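Local coordinates for protein Beta/alpha-amylase (Paenibacillus polymyxa, PDB 3VOC) that hydrolyses alpha-1,4-glucosidic linkages of starch, its family 14 beta-amylase domain, to which this chain corresponds, releasing maltose from non-reducing chain ends, at residues 36-41 / 61-66. Residues are numbered along the deposited sequence; the frame is centred on the assembly and turned at random.
Sequences YAITTD and KTYANA
I38 meets Y63 through its CG2 methyl, which lies at the edge of the tyrosine ring, near the ring plane, 3.8 Å from Y63 OH and 4.3 Å from Y63 CE2. The two side chains cross at about a right angle, and the CG1 branch of I38 leads away from the helix; L27 and L30 of helix 20-32 also pack on this isoleucine. The side chain of T39 starts away from the helix and lies about 6 Å from those of K279, which probably binds substrate, and E359, the probable proton acceptor. The fold is a TIM barrel: strand 37-43 is the second of its eight parallel strands, and helix 58-69 runs back outside it, the axes of 37-41 and 61-66 approaching to 10.8 Å, nearly antiparallel at 165°. T40 faces the helix again. Its chi1 of -57° sets OG1 beside the backbone N and CG2 anti to it, which puts the methyl over one face of the Y63 ring, a CH-pi contact 3.8 Å from CG2 to the centroid, 25° off the ring normal. T40 OG1 lies 3.1 Å from Y63 OH and is hydrogen-bonded to W74 NE1, while F23 meets the Y63 ring edge-to-face. Replacing Y63 by an alanine is likely to open a gap between strand and helix, leaving the T40 methyl without its aromatic face and I38 CG2 without its edge contact. D41, which probably binds substrate, turns away from the helix.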
ATOM      1  N   TYR A  36       7.058  15.642 -13.765  1.00 14.67           N
ATOM      2  CA  TYR A  36       5.666  15.816 -14.155  1.00 14.93           C
ATOM      3  C   TYR A  36       4.752  16.188 -12.997  1.00 14.65           C
ATOM      4  O   TYR A  36       3.970  17.154 -13.091  1.00 13.28           O
ATOM      5  CB  TYR A  36       5.144  14.532 -14.810  1.00 14.77           C
ATOM      6  CG  TYR A  36       3.689  14.573 -15.250  1.00 17.08           C
ATOM      7  CD1 TYR A  36       3.271  15.382 -16.319  1.00 19.26           C
ATOM      8  CD2 TYR A  36       2.740  13.773 -14.613  1.00 18.48           C
ATOM      9  CE1 TYR A  36       1.914  15.398 -16.730  1.00 20.80           C
ATOM     10  CE2 TYR A  36       1.412  13.768 -15.014  1.00 20.43           C
ATOM     11  CZ  TYR A  36       1.005  14.571 -16.065  1.00 20.30           C
ATOM     12  OH  TYR A  36      -0.316  14.529 -16.413  1.00 22.13           O
ATOM     13  N   ALA A  37       4.823  15.389 -11.926  1.00 13.82           N
ATOM     14  CA  ALA A  37       3.922  15.556 -10.788  1.00 14.19           C
ATOM     15  C   ALA A  37       4.602  15.352  -9.451  1.00 14.18           C
ATOM     16  O   ALA A  37       5.688  14.763  -9.371  1.00 14.49           O
ATOM     17  CB  ALA A  37       2.734  14.626 -10.911  1.00 14.03           C
ATOM     18  N   ILE A  38       3.964  15.873  -8.408  1.00 14.69           N
ATOM     19  CA  ILE A  38       4.340  15.586  -7.032  1.00 14.53           C
ATOM     20  C   ILE A  38       3.283  14.661  -6.436  1.00 15.04           C
ATOM     21  O   ILE A  38       2.081  14.956  -6.526  1.00 14.36           O
ATOM     22  CB  ILE A  38       4.430  16.872  -6.171  1.00 14.44           C
ATOM     23  CG1 ILE A  38       5.440  17.883  -6.769  1.00 14.76           C
ATOM     24  CG2 ILE A  38       4.722  16.532  -4.685  1.00 14.41           C
ATOM     25  CD1 ILE A  38       6.906  17.378  -6.823  1.00 14.76           C
ATOM     26  N   THR A  39       3.721  13.528  -5.874  1.00 14.70           N
ATOM     27  CA  THR A  39       2.799  12.642  -5.126  1.00 14.93           C
ATOM     28  C   THR A  39       2.852  12.966  -3.618  1.00 14.79           C
ATOM     29  O   THR A  39       3.911  13.300  -3.070  1.00 14.19           O
ATOM     30  CB  THR A  39       3.039  11.131  -5.364  1.00 15.14           C
ATOM     31  OG1 THR A  39       4.201  10.718  -4.637  1.00 18.46           O
ATOM     32  CG2 THR A  39       3.237  10.817  -6.873  1.00 14.68           C
ATOM     33  N   THR A  40       1.697  12.877  -2.958  1.00 14.32           N
ATOM     34  CA  THR A  40       1.564  13.460  -1.624  1.00 14.12           C
ATOM     35  C   THR A  40       0.663  12.608  -0.747  1.00 14.00           C
ATOM     36  O   THR A  40      -0.497  12.392  -1.087  1.00 13.34           O
ATOM     37  CB  THR A  40       0.927  14.869  -1.706  1.00 14.21           C
ATOM     38  OG1 THR A  40       1.720  15.712  -2.552  1.00 13.84           O
ATOM     39  CG2 THR A  40       0.791  15.508  -0.299  1.00 13.63           C
ATOM     40  N   ASP A  41       1.188  12.136   0.384  1.00 13.53           N
ATOM     41  CA  ASP A  41       0.328  11.593   1.425  1.00 14.04           C
ATOM     42  C   ASP A  41      -0.618  12.677   1.934  1.00 14.12           C
ATOM     43  O   ASP A  41      -0.171  13.691   2.483  1.00 14.68           O
ATOM     44  CB  ASP A  41       1.135  11.045   2.595  1.00 14.03           C
ATOM     45  CG  ASP A  41       1.605   9.622   2.362  1.00 15.76           C
ATOM     46  OD1 ASP A  41       0.788   8.757   1.998  1.00 15.86           O
ATOM     47  OD2 ASP A  41       2.797   9.371   2.565  1.00 15.00           O
ATOM     48  N   LYS A  61      -4.854  22.430   0.536  1.00 17.69           N
ATOM     49  CA  LYS A  61      -5.147  23.427  -0.494  1.00 17.99           C
ATOM     50  C   LYS A  61      -3.906  24.307  -0.692  1.00 17.84           C
ATOM     51  O   LYS A  61      -3.505  24.580  -1.821  1.00 17.83           O
ATOM     52  CB  LYS A  61      -6.388  24.249  -0.134  1.00 18.51           C
ATOM     53  CG  LYS A  61      -7.702  23.546  -0.473  1.00 21.00           C
ATOM     54  CD  LYS A  61      -8.889  24.199   0.214  1.00 25.07           C
ATOM     55  CE  LYS A  61     -10.222  23.556  -0.246  1.00 26.35           C
ATOM     56  NZ  LYS A  61     -11.338  23.791   0.759  1.00 25.70           N
ATOM     57  N   THR A  62      -3.259  24.696   0.405  1.00 18.01           N
ATOM     58  CA  THR A  62      -1.992  25.436   0.313  1.00 17.64           C
ATOM     59  C   THR A  62      -0.915  24.635  -0.429  1.00 17.39           C
ATOM     60  O   THR A  62      -0.204  25.167  -1.295  1.00 17.20           O
ATOM     61  CB  THR A  62      -1.477  25.832   1.708  1.00 18.33           C
ATOM     62  OG1 THR A  62      -2.492  26.586   2.388  1.00 17.90           O
ATOM     63  CG2 THR A  62      -0.209  26.677   1.601  1.00 17.33           C
ATOM     64  N   TYR A  63      -0.773  23.370  -0.038  1.00 16.27           N
ATOM     65  CA  TYR A  63       0.170  22.461  -0.668  1.00 16.43           C
ATOM     66  C   TYR A  63      -0.120  22.374  -2.165  1.00 16.24           C
ATOM     67  O   TYR A  63       0.775  22.597  -2.991  1.00 16.92           O
ATOM     68  CB  TYR A  63       0.026  21.097  -0.003  1.00 15.56           C
ATOM     69  CG  TYR A  63       1.097  20.079  -0.288  1.00 16.39           C
ATOM     70  CD1 TYR A  63       1.783  19.471   0.763  1.00 16.38           C
ATOM     71  CD2 TYR A  63       1.407  19.683  -1.602  1.00 16.66           C
ATOM     72  CE1 TYR A  63       2.756  18.495   0.522  1.00 18.07           C
ATOM     73  CE2 TYR A  63       2.393  18.707  -1.853  1.00 15.63           C
ATOM     74  CZ  TYR A  63       3.051  18.114  -0.783  1.00 16.98           C
ATOM     75  OH  TYR A  63       4.007  17.129  -0.998  1.00 17.26           O
ATOM     76  N   ALA A  64      -1.374  22.084  -2.512  1.00 16.60           N
ATOM     77  CA  ALA A  64      -1.763  21.966  -3.909  1.00 17.07           C
ATOM     78  C   ALA A  64      -1.538  23.266  -4.677  1.00 17.73           C
ATOM     79  O   ALA A  64      -1.090  23.237  -5.832  1.00 17.34           O
ATOM     80  CB  ALA A  64      -3.222  21.483  -4.052  1.00 17.57           C
ATOM     81  N   ASN A  65      -1.843  24.397  -4.037  1.00 18.24           N
ATOM     82  CA  ASN A  65      -1.570  25.719  -4.632  1.00 18.93           C
ATOM     83  C   ASN A  65      -0.096  25.918  -4.983  1.00 18.41           C
ATOM     84  O   ASN A  65       0.217  26.428  -6.052  1.00 18.44           O
ATOM     85  CB  ASN A  65      -2.007  26.842  -3.692  1.00 19.30           C
ATOM     86  CG  ASN A  65      -3.507  27.035  -3.668  1.00 22.91           C
ATOM     87  OD1 ASN A  65      -4.225  26.470  -4.487  1.00 25.63           O
ATOM     88  ND2 ASN A  65      -3.995  27.827  -2.703  1.00 25.17           N
ATOM     89  N   ALA A  66       0.801  25.539  -4.069  1.00 18.40           N
ATOM     90  CA  ALA A  66       2.251  25.641  -4.312  1.00 17.53           C
ATOM     91  C   ALA A  66       2.672  24.769  -5.511  1.00 17.33           C
ATOM     92  O   ALA A  66       3.421  25.213  -6.409  1.00 16.38           O
ATOM     93  CB  ALA A  66       3.049  25.270  -3.047  1.00 17.90           C
TER